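Local coordinates for protein DNA ligase (Archaeoglobus fulgidus, PDB 3GDE) that probably seals nicks in double-stranded DNA during replication, recombination and repair, using ATP to form an enzyme-adenylate intermediate on the way to joining the ends, at residues 179-190 and 204-215; 46-54 and 161-172. All coordinates share one frame; numbering follows the deposited sequence.

Contact 1 of 2, residues 179-190 and 204-215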
loop_
_atom_site.group_PDB
_atom_site.type_symbol
_atom_site.label_atom_id
_atom_site.label_comp_id
_atom_site.label_asym_id
_atom_site.label_seq_id
_atom_site.Cartn_x
_atom_site.Cartn_y
_atom_site.Cartn_z
ATOM N N ILE A 179 -5.864 -8.099 -17.794
ATOM C CA ILE A 179 -5.569 -9.514 -17.587
ATOM C C ILE A 179 -6.802 -10.368 -17.876
ATOM O O ILE A 179 -6.690 -11.444 -18.482
ATOM C CB ILE A 179 -5.036 -9.788 -16.163
ATOM C CG1 ILE A 179 -3.600 -9.251 -16.029
ATOM C CG2 ILE A 179 -5.082 -11.295 -15.834
ATOM C CD1 ILE A 179 -3.157 -9.010 -14.585
ATOM N N ALA A 180 -7.968 -9.893 -17.433
ATOM C CA ALA A 180 -9.235 -10.559 -17.738
ATOM C C ALA A 180 -9.514 -10.607 -19.253
ATOM O O ALA A 180 -9.902 -11.647 -19.781
ATOM C CB ALA A 180 -10.385 -9.888 -16.997
ATOM N N ARG A 181 -9.308 -9.477 -19.931
ATOM C CA ARG A 181 -9.513 -9.362 -21.371
ATOM C C ARG A 181 -8.573 -10.280 -22.170
ATOM O O ARG A 181 -9.020 -10.987 -23.079
ATOM C CB ARG A 181 -9.340 -7.904 -21.806
ATOM C CG ARG A 181 -9.707 -7.632 -23.267
ATOM C CD ARG A 181 -9.592 -6.163 -23.592
ATOM N NE ARG A 181 -9.932 -5.868 -24.979
ATOM C CZ ARG A 181 -11.156 -5.560 -25.406
ATOM N NH1 ARG A 181 -12.174 -5.514 -24.553
ATOM N NH2 ARG A 181 -11.364 -5.303 -26.695
ATOM N N ALA A 182 -7.289 -10.282 -21.797
ATOM C CA ALA A 182 -6.242 -11.023 -22.489
ATOM C C ALA A 182 -6.450 -12.528 -22.443
ATOM O O ALA A 182 -6.227 -13.226 -23.438
ATOM C CB ALA A 182 -4.863 -10.681 -21.902
ATOM N N PHE A 183 -6.868 -13.022 -21.284
ATOM C CA PHE A 183 -6.871 -14.456 -21.028
ATOM C C PHE A 183 -8.257 -15.044 -20.792
ATOM O O PHE A 183 -8.381 -16.120 -20.202
ATOM C CB PHE A 183 -5.920 -14.788 -19.869
ATOM C CG PHE A 183 -4.506 -14.329 -20.099
ATOM C CD1 PHE A 183 -3.749 -14.851 -21.155
ATOM C CD2 PHE A 183 -3.927 -13.373 -19.269
ATOM C CE1 PHE A 183 -2.436 -14.422 -21.376
ATOM C CE2 PHE A 183 -2.619 -12.944 -19.487
ATOM C CZ PHE A 183 -1.876 -13.470 -20.541
ATOM N N ARG A 184 -9.287 -14.345 -21.270
ATOM C CA ARG A 184 -10.662 -14.853 -21.280
ATOM C C ARG A 184 -11.123 -15.270 -19.887
ATOM O O ARG A 184 -11.525 -16.418 -19.661
ATOM C CB ARG A 184 -10.809 -16.016 -22.275
ATOM C CG ARG A 184 -11.569 -15.684 -23.561
ATOM C CD ARG A 184 -11.005 -14.486 -24.324
ATOM N NE ARG A 184 -12.073 -13.683 -24.928
ATOM C CZ ARG A 184 -11.906 -12.794 -25.907
ATOM N NH1 ARG A 184 -10.709 -12.574 -26.437
ATOM N NH2 ARG A 184 -12.951 -12.125 -26.367
ATOM N N ALA A 185 -11.037 -14.321 -18.956
ATOM C CA ALA A 185 -11.502 -14.516 -17.590
ATOM C C ALA A 185 -12.455 -13.394 -17.187
ATOM O O ALA A 185 -12.423 -12.296 -17.756
ATOM C CB ALA A 185 -10.310 -14.605 -16.632
ATOM N N ASP A 186 -13.327 -13.695 -16.228
ATOM C CA ASP A 186 -14.206 -12.703 -15.613
ATOM C C ASP A 186 -13.284 -11.790 -14.813
ATOM O O ASP A 186 -12.420 -12.278 -14.102
ATOM C CB ASP A 186 -15.206 -13.433 -14.698
ATOM C CG ASP A 186 -16.349 -12.548 -14.187
ATOM O OD1 ASP A 186 -16.247 -11.294 -14.143
ATOM O OD2 ASP A 186 -17.380 -13.140 -13.787
ATOM N N PRO A 187 -13.428 -10.457 -14.969
ATOM C CA PRO A 187 -12.644 -9.514 -14.167
ATOM C C PRO A 187 -12.813 -9.714 -12.657
ATOM O O PRO A 187 -11.901 -9.405 -11.900
ATOM C CB PRO A 187 -13.202 -8.146 -14.579
ATOM C CG PRO A 187 -13.813 -8.359 -15.923
ATOM C CD PRO A 187 -14.314 -9.769 -15.929
ATOM N N GLU A 188 -13.975 -10.218 -12.242
ATOM C CA GLU A 188 -14.264 -10.488 -10.832
ATOM C C GLU A 188 -13.496 -11.662 -10.270
ATOM O O GLU A 188 -13.134 -11.657 -9.101
ATOM C CB GLU A 188 -15.755 -10.725 -10.602
ATOM C CG GLU A 188 -16.470 -9.516 -10.068
ATOM C CD GLU A 188 -17.363 -8.860 -11.099
ATOM O OE1 GLU A 188 -16.831 -8.345 -12.118
ATOM O OE2 GLU A 188 -18.603 -8.855 -10.872
ATOM N N THR A 189 -13.261 -12.676 -11.093
ATOM C CA THR A 189 -12.449 -13.795 -10.647
ATOM C C THR A 189 -10.944 -13.521 -10.734
ATOM O O THR A 189 -10.185 -14.146 -10.015
ATOM C CB THR A 189 -12.928 -15.169 -11.223
ATOM O OG1 THR A 189 -11.830 -15.952 -11.720
ATOM C CG2 THR A 189 -13.939 -14.964 -12.290
ATOM N N VAL A 190 -10.525 -12.571 -11.574
ATOM C CA VAL A 190 -9.125 -12.090 -11.563
ATOM C C VAL A 190 -8.901 -11.316 -10.262
ATOM O O VAL A 190 -7.935 -11.556 -9.528
ATOM C CB VAL A 190 -8.784 -11.185 -12.800
ATOM C CG1 VAL A 190 -7.445 -10.452 -12.600
ATOM C CG2 VAL A 190 -8.753 -12.011 -14.089
ATOM N N ALA A 204 -1.631 -13.298 -13.384
ATOM C CA ALA A 204 -1.547 -13.241 -14.844
ATOM C C ALA A 204 -1.032 -14.566 -15.418
ATOM O O ALA A 204 -1.599 -15.102 -16.381
ATOM C CB ALA A 204 -0.671 -12.088 -15.286
ATOM N N VAL A 205 0.019 -15.103 -14.799
ATOM C CA VAL A 205 0.598 -16.367 -15.229
ATOM C C VAL A 205 -0.410 -17.525 -15.117
ATOM O O VAL A 205 -0.472 -18.380 -15.994
ATOM C CB VAL A 205 1.926 -16.672 -14.490
ATOM C CG1 VAL A 205 2.471 -18.071 -14.853
ATOM C CG2 VAL A 205 2.967 -15.587 -14.796
ATOM N N VAL A 206 -1.206 -17.543 -14.055
ATOM C CA VAL A 206 -2.228 -18.577 -13.898
ATOM C C VAL A 206 -3.305 -18.391 -14.966
ATOM O O VAL A 206 -3.765 -19.369 -15.551
ATOM C CB VAL A 206 -2.820 -18.607 -12.466
ATOM C CG1 VAL A 206 -4.033 -19.550 -12.368
ATOM C CG2 VAL A 206 -1.750 -19.039 -11.475
ATOM N N ALA A 207 -3.673 -17.137 -15.234
ATOM C CA ALA A 207 -4.662 -16.823 -16.256
ATOM C C ALA A 207 -4.187 -17.242 -17.642
ATOM O O ALA A 207 -4.982 -17.689 -18.443
ATOM C CB ALA A 207 -5.028 -15.331 -16.237
ATOM N N LYS A 208 -2.892 -17.093 -17.911
ATOM C CA LYS A 208 -2.296 -17.507 -19.172
ATOM C C LYS A 208 -2.346 -19.032 -19.346
ATOM O O LYS A 208 -2.777 -19.542 -20.382
ATOM C CB LYS A 208 -0.843 -17.021 -19.240
ATOM C CG LYS A 208 -0.090 -17.418 -20.508
ATOM C CD LYS A 208 1.400 -17.349 -20.287
ATOM C CE LYS A 208 2.186 -17.531 -21.574
ATOM N NZ LYS A 208 1.820 -18.761 -22.324
ATOM N N LYS A 209 -1.902 -19.740 -18.317
ATOM C CA LYS A 209 -1.728 -21.182 -18.376
ATOM C C LYS A 209 -3.039 -21.960 -18.250
ATOM O O LYS A 209 -3.201 -22.994 -18.900
ATOM C CB LYS A 209 -0.743 -21.635 -17.293
ATOM C CG LYS A 209 0.675 -21.108 -17.474
ATOM C CD LYS A 209 1.633 -21.678 -16.407
ATOM C CE LYS A 209 1.962 -23.164 -16.666
ATOM N NZ LYS A 209 3.340 -23.568 -16.195
ATOM N N GLU A 210 -3.967 -21.462 -17.427
ATOM C CA GLU A 210 -5.140 -22.251 -17.025
ATOM C C GLU A 210 -6.473 -21.515 -17.153
ATOM O O GLU A 210 -7.518 -22.069 -16.819
ATOM C CB GLU A 210 -4.976 -22.772 -15.583
ATOM C CG GLU A 210 -3.749 -23.644 -15.309
ATOM C CD GLU A 210 -3.814 -25.010 -15.978
ATOM O OE1 GLU A 210 -2.788 -25.435 -16.564
ATOM O OE2 GLU A 210 -4.884 -25.667 -15.919
ATOM N N GLY A 211 -6.435 -20.273 -17.621
ATOM C CA GLY A 211 -7.647 -19.470 -17.795
ATOM C C GLY A 211 -8.505 -19.281 -16.547
ATOM O O GLY A 211 -8.019 -19.355 -15.416
ATOM N N GLU A 212 -9.790 -19.038 -16.781
ATOM C CA GLU A 212 -10.796 -18.849 -15.732
ATOM C C GLU A 212 -10.840 -19.980 -14.685
ATOM O O GLU A 212 -10.843 -19.726 -13.478
ATOM C CB GLU A 212 -12.177 -18.666 -16.379
ATOM C CG GLU A 212 -13.339 -18.601 -15.402
ATOM C CD GLU A 212 -13.448 -17.275 -14.679
ATOM O OE1 GLU A 212 -14.216 -17.209 -13.694
ATOM O OE2 GLU A 212 -12.795 -16.292 -15.088
ATOM N N GLU A 213 -10.864 -21.221 -15.160
ATOM C CA GLU A 213 -10.930 -22.389 -14.278
ATOM C C GLU A 213 -9.743 -22.485 -13.318
ATOM O O GLU A 213 -9.918 -22.851 -12.161
ATOM C CB GLU A 213 -11.099 -23.689 -15.083
ATOM C CG GLU A 213 -10.207 -23.803 -16.334
ATOM C CD GLU A 213 -10.888 -23.368 -17.644
ATOM O OE1 GLU A 213 -11.181 -24.263 -18.479
ATOM O OE2 GLU A 213 -11.115 -22.144 -17.841
ATOM N N GLY A 214 -8.548 -22.149 -13.802
ATOM C CA GLY A 214 -7.338 -22.155 -12.979
ATOM C C GLY A 214 -7.336 -21.061 -11.919
ATOM O O GLY A 214 -6.777 -21.236 -10.837
ATOM N N LEU A 215 -7.970 -19.934 -12.233
ATOM C CA LEU A 215 -8.081 -18.822 -11.292
ATOM C C LEU A 215 -9.084 -19.097 -10.164
ATOM O O LEU A 215 -8.849 -18.708 -9.023
ATOM C CB LEU A 215 -8.443 -17.528 -12.019
ATOM C CG LEU A 215 -7.394 -16.869 -12.915
ATOM C CD1 LEU A 215 -8.054 -15.742 -13.688
ATOM C CD2 LEU A 215 -6.198 -16.362 -12.110
HETATM O O HOH W 1 -10.541 -19.030 -19.376
#

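Contact 2 of 2, residues 46-54 and 161-172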
loop_
_atom_site.group_PDB
_atom_site.type_symbol
_atom_site.label_atom_id
_atom_site.label_comp_id
_atom_site.label_asym_id
_atom_site.label_seq_id
_atom_site.Cartn_x
_atom_site.Cartn_y
_atom_site.Cartn_z
ATOM N N VAL A 46 3.810 -7.456 -15.907
ATOM C CA VAL A 46 2.612 -7.130 -15.147
ATOM C C VAL A 46 2.976 -6.312 -13.895
ATOM O O VAL A 46 2.363 -5.273 -13.622
ATOM C CB VAL A 46 1.764 -8.390 -14.805
ATOM C CG1 VAL A 46 0.679 -8.057 -13.794
ATOM C CG2 VAL A 46 1.131 -8.955 -16.073
ATOM N N LEU A 47 3.984 -6.777 -13.162
ATOM C CA LEU A 47 4.538 -6.006 -12.055
ATOM C C LEU A 47 5.054 -4.650 -12.522
ATOM O O LEU A 47 4.555 -3.617 -12.072
ATOM C CB LEU A 47 5.624 -6.793 -11.316
ATOM C CG LEU A 47 5.128 -7.570 -10.092
ATOM C CD1 LEU A 47 4.219 -8.721 -10.482
ATOM C CD2 LEU A 47 6.292 -8.064 -9.216
ATOM N N PHE A 48 6.019 -4.661 -13.445
ATOM C CA PHE A 48 6.690 -3.441 -13.900
ATOM C C PHE A 48 5.753 -2.326 -14.387
ATOM O O PHE A 48 5.980 -1.156 -14.086
ATOM C CB PHE A 48 7.756 -3.746 -14.967
ATOM C CG PHE A 48 8.924 -4.568 -14.458
ATOM C CD1 PHE A 48 8.994 -4.980 -13.130
ATOM C CD2 PHE A 48 9.965 -4.906 -15.309
ATOM C CE1 PHE A 48 10.068 -5.733 -12.669
ATOM C CE2 PHE A 48 11.044 -5.646 -14.859
ATOM C CZ PHE A 48 11.096 -6.074 -13.542
ATOM N N ILE A 49 4.695 -2.673 -15.120
ATOM C CA ILE A 49 3.775 -1.643 -15.620
ATOM C C ILE A 49 3.026 -0.917 -14.483
ATOM O O ILE A 49 2.605 0.239 -14.646
ATOM C CB ILE A 49 2.803 -2.197 -16.706
ATOM C CG1 ILE A 49 2.104 -1.054 -17.450
ATOM C CG2 ILE A 49 1.796 -3.175 -16.095
ATOM C CD1 ILE A 49 1.451 -1.476 -18.773
ATOM N N THR A 50 2.887 -1.589 -13.338
ATOM C CA THR A 50 2.238 -0.998 -12.163
ATOM C C THR A 50 3.202 -0.215 -11.268
ATOM O O THR A 50 2.813 0.227 -10.189
ATOM C CB THR A 50 1.511 -2.055 -11.296
ATOM O OG1 THR A 50 2.446 -3.045 -10.857
ATOM C CG2 THR A 50 0.398 -2.728 -12.078
ATOM N N GLY A 51 4.451 -0.057 -11.713
ATOM C CA GLY A 51 5.486 0.585 -10.907
ATOM C C GLY A 51 5.993 -0.241 -9.741
ATOM O O GLY A 51 6.533 0.313 -8.788
ATOM N N LYS A 52 5.828 -1.564 -9.816
ATOM C CA LYS A 52 6.277 -2.474 -8.750
ATOM C C LYS A 52 7.375 -3.403 -9.238
ATOM O O LYS A 52 7.327 -3.917 -10.361
ATOM C CB LYS A 52 5.134 -3.373 -8.247
ATOM C CG LYS A 52 4.019 -2.710 -7.445
ATOM C CD LYS A 52 2.972 -3.789 -7.092
ATOM C CE LYS A 52 1.654 -3.196 -6.623
ATOM N NZ LYS A 52 0.951 -2.386 -7.686
ATOM N N VAL A 53 8.339 -3.652 -8.366
ATOM C CA VAL A 53 9.369 -4.647 -8.617
ATOM C C VAL A 53 9.081 -5.896 -7.766
ATOM O O VAL A 53 9.280 -7.030 -8.226
ATOM C CB VAL A 53 10.775 -4.055 -8.358
ATOM C CG1 VAL A 53 11.852 -5.087 -8.553
ATOM C CG2 VAL A 53 11.020 -2.848 -9.266
ATOM N N TYR A 54 8.605 -5.671 -6.539
ATOM C CA TYR A 54 8.198 -6.738 -5.616
ATOM C C TYR A 54 6.822 -6.429 -5.049
ATOM O O TYR A 54 6.461 -5.269 -4.937
ATOM C CB TYR A 54 9.201 -6.907 -4.457
ATOM C CG TYR A 54 10.632 -7.086 -4.927
ATOM C CD1 TYR A 54 11.075 -8.315 -5.431
ATOM C CD2 TYR A 54 11.532 -6.013 -4.893
ATOM C CE1 TYR A 54 12.377 -8.472 -5.882
ATOM C CE2 TYR A 54 12.839 -6.156 -5.339
ATOM C CZ TYR A 54 13.257 -7.388 -5.835
ATOM O OH TYR A 54 14.548 -7.527 -6.289
ATOM N N LEU A 161 10.429 3.166 -12.818
ATOM C CA LEU A 161 10.133 1.906 -12.143
ATOM C C LEU A 161 10.727 1.891 -10.734
ATOM O O LEU A 161 10.013 1.617 -9.771
ATOM C CB LEU A 161 10.630 0.717 -12.988
ATOM C CG LEU A 161 10.477 -0.734 -12.522
ATOM C CD1 LEU A 161 9.054 -1.056 -12.058
ATOM C CD2 LEU A 161 10.906 -1.693 -13.644
ATOM N N ILE A 162 12.020 2.204 -10.621
ATOM C CA ILE A 162 12.697 2.344 -9.324
ATOM C C ILE A 162 12.010 3.377 -8.404
ATOM O O ILE A 162 11.930 3.185 -7.192
ATOM C CB ILE A 162 14.195 2.715 -9.508
ATOM C CG1 ILE A 162 14.960 1.562 -10.175
ATOM C CG2 ILE A 162 14.848 3.111 -8.151
ATOM C CD1 ILE A 162 16.283 1.967 -10.763
ATOM N N LEU A 163 11.518 4.461 -8.994
ATOM C CA LEU A 163 10.793 5.504 -8.268
ATOM C C LEU A 163 9.307 5.174 -8.077
ATOM O O LEU A 163 8.573 5.955 -7.477
ATOM C CB LEU A 163 10.956 6.856 -8.982
ATOM C CG LEU A 163 12.393 7.403 -8.961
ATOM C CD1 LEU A 163 12.540 8.655 -9.803
ATOM C CD2 LEU A 163 12.881 7.642 -7.539
ATOM N N ASN A 164 8.879 4.022 -8.601
ATOM C CA ASN A 164 7.514 3.509 -8.452
ATOM C C ASN A 164 6.362 4.359 -9.031
ATOM O O ASN A 164 5.199 4.121 -8.688
ATOM C CB ASN A 164 7.218 3.117 -6.988
ATOM C CG ASN A 164 8.239 2.113 -6.405
ATOM O OD1 ASN A 164 8.636 2.240 -5.239
ATOM N ND2 ASN A 164 8.665 1.121 -7.211
ATOM N N GLU A 165 6.676 5.325 -9.896
ATOM C CA GLU A 165 5.654 6.079 -10.640
ATOM C C GLU A 165 5.930 6.115 -12.147
ATOM O O GLU A 165 6.750 6.894 -12.632
ATOM C CB GLU A 165 5.358 7.488 -10.034
ATOM C CG GLU A 165 6.292 8.660 -10.392
ATOM C CD GLU A 165 5.597 10.066 -10.478
ATOM O OE1 GLU A 165 4.343 10.181 -10.606
ATOM O OE2 GLU A 165 6.337 11.079 -10.443
ATOM N N MET A 166 5.227 5.250 -12.881
ATOM C CA MET A 166 5.438 5.054 -14.323
ATOM C C MET A 166 4.840 6.175 -15.176
ATOM O O MET A 166 5.287 6.412 -16.304
ATOM C CB MET A 166 4.855 3.702 -14.763
ATOM C CG MET A 166 5.489 2.485 -14.110
ATOM S SD MET A 166 7.277 2.445 -14.338
ATOM C CE MET A 166 7.464 1.625 -15.909
ATOM N N ARG A 167 3.817 6.832 -14.628
ATOM C CA ARG A 167 3.131 7.993 -15.238
ATOM C C ARG A 167 2.413 7.656 -16.537
ATOM O O ARG A 167 2.435 8.434 -17.483
ATOM C CB ARG A 167 4.087 9.186 -15.414
ATOM C CG ARG A 167 4.681 9.687 -14.099
ATOM C CD ARG A 167 5.694 10.812 -14.324
ATOM N NE ARG A 167 5.086 12.003 -14.913
ATOM C CZ ARG A 167 4.937 13.170 -14.284
ATOM N NH1 ARG A 167 5.352 13.317 -13.030
ATOM N NH2 ARG A 167 4.367 14.197 -14.915
ATOM N N LEU A 168 1.760 6.495 -16.554
ATOM C CA LEU A 168 1.107 5.962 -17.750
ATOM C C LEU A 168 -0.402 6.049 -17.640
ATOM O O LEU A 168 -1.119 5.766 -18.606
ATOM C CB LEU A 168 1.504 4.492 -17.966
ATOM C CG LEU A 168 2.998 4.137 -17.929
ATOM C CD1 LEU A 168 3.208 2.618 -17.917
ATOM C CD2 LEU A 168 3.738 4.796 -19.088
ATOM N N GLY A 169 -0.888 6.420 -16.460
ATOM C CA GLY A 169 -2.321 6.427 -16.204
ATOM C C GLY A 169 -2.889 5.021 -16.053
ATOM O O GLY A 169 -4.076 4.795 -16.305
ATOM N N VAL A 170 -2.048 4.086 -15.613
ATOM C CA VAL A 170 -2.434 2.685 -15.464
ATOM C C VAL A 170 -2.369 2.287 -13.990
ATOM O O VAL A 170 -1.318 2.360 -13.353
ATOM C CB VAL A 170 -1.527 1.745 -16.309
ATOM C CG1 VAL A 170 -1.856 0.282 -16.058
ATOM C CG2 VAL A 170 -1.620 2.087 -17.794
ATOM N N GLY A 171 -3.513 1.902 -13.447
ATOM C CA GLY A 171 -3.569 1.433 -12.076
ATOM C C GLY A 171 -3.972 -0.025 -11.998
ATOM O O GLY A 171 -3.931 -0.765 -12.996
ATOM N N GLU A 172 -4.371 -0.414 -10.794
ATOM C CA GLU A 172 -4.747 -1.775 -10.451
ATOM C C GLU A 172 -5.990 -2.213 -11.215
ATOM O O GLU A 172 -6.057 -3.350 -11.682
ATOM C CB GLU A 172 -5.031 -1.838 -8.947
ATOM C CG GLU A 172 -4.414 -3.022 -8.240
ATOM C CD GLU A 172 -2.999 -2.757 -7.769
ATOM O OE1 GLU A 172 -2.119 -2.457 -8.619
ATOM O OE2 GLU A 172 -2.765 -2.878 -6.537
HETATM O O HOH W 2 1.421 2.300 -13.450
HETATM O O HOH W 3 2.821 2.629 -8.824
HETATM O O HOH W 4 -0.773 -4.739 -8.178
#

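Contact 1 of 2, residues 179-190 and 204-215
Phe183 and Lys208 make the main aromatic contact between 179-190 and 204-215: Lys208 CB stands over one face of the ring, 4.0 Å from its centroid, in a CH-pi contact. Ala182 CB lies over the opposite face, toward the rim, so both faces are partly covered. With its CG anti to the carbonyl carbon (chi1 -57°), the ring also brings CD2 to 3.8 Å from Ala207 CB. Apolar packing continues along the contact. Ile179 lays CD1 against Ala204 CB at 4.0 Å, while Leu215 CD1 touches both Ala185 CB and Val190 CG2.

The polar contacts gather at Glu212, whose chain bends at chi2 (76°) and carries the carboxylate to the turn between two helices. There Asp186 N donates to Glu212 OE2 at 2.9 Å, from above the carboxylate plane. Arg216 forms a salt bridge with OE1, an oxygen placed less surely in the model. A water spans the backbone, donating to Arg184 O and accepting from Glu212 N.

Asp186 is the N-cap of helix 187-197, its OD1 accepting from Glu188 N. The whole is two consecutive helices joined by a short turn, packed against the kinked helix 200-216 in a helical part of this ligase, away from the annotated ATP-binding residues.

Contact 2 of 2, residues 46-54 and 161-172
Leu161 and Phe48 form the tight end of the contact between 46-54 and 161-172. Leu161 CD2 sits over one face of the phenyl ring, 3.8 Å from the centroid and 18° off its normal. The other methyl, CD1, reaches Val53 CG2 at 3.9 Å. Met166, bent at chi2 and chi3, brings CE to Phe48 O, and its CG lies near Gly51 N. Ile49 extends CG1 anti to its backbone N (chi1 -166°) and meets Leu168 CD1 at 3.9 Å, the two side chains crossing at about a right angle. Helix 6-16 closes over this apolar patch through Phe9 and Cys13.

The more open part, with exposed Asn164 and partly exposed Thr50, Lys52 and Glu172, is held by polar groups and bridging waters. Asn164 ND2 gives a weak, bent hydrogen bond to Gly51 O at 2.8 Å. One water donates to both Ile49 O and Val170 O, and another to Thr50 O and Asn164 O. Lys52 NZ approaches Glu172 OE1 at 3.2 Å on its syn lone pair, a salt bridge with a water beside it; Glu172 OE2 is held by Tyr194.

Two helix ends thus meet. Helix 152-162 finishes in a Schellman motif at Asn164, and the turn after helix 39-49 passes through Gly51 at positive phi, so these helix-terminating turns join parts of the all-helical N-terminal region that lie over a hundred residues apart in the chain.

From the N terminus, helix 39-49 and its following turn come first, and contact 2 closes a loop of more than a hundred, largely helical residues when the chain returns at 161-172. Helix 172-182 then leads straight into contact 1, a short closure in which 179-190 meets 204-215 after an intervening run that is mostly helix. The two closures are in series, neither nested nor crossed, with centres about 21 Å apart. They nevertheless touch through Val46, on which both Ile179 and Ala204 pack. Helix 39-49 therefore lies against helices 172-182 and 200-216, joining the long-range closure to the local one within one helical assembly.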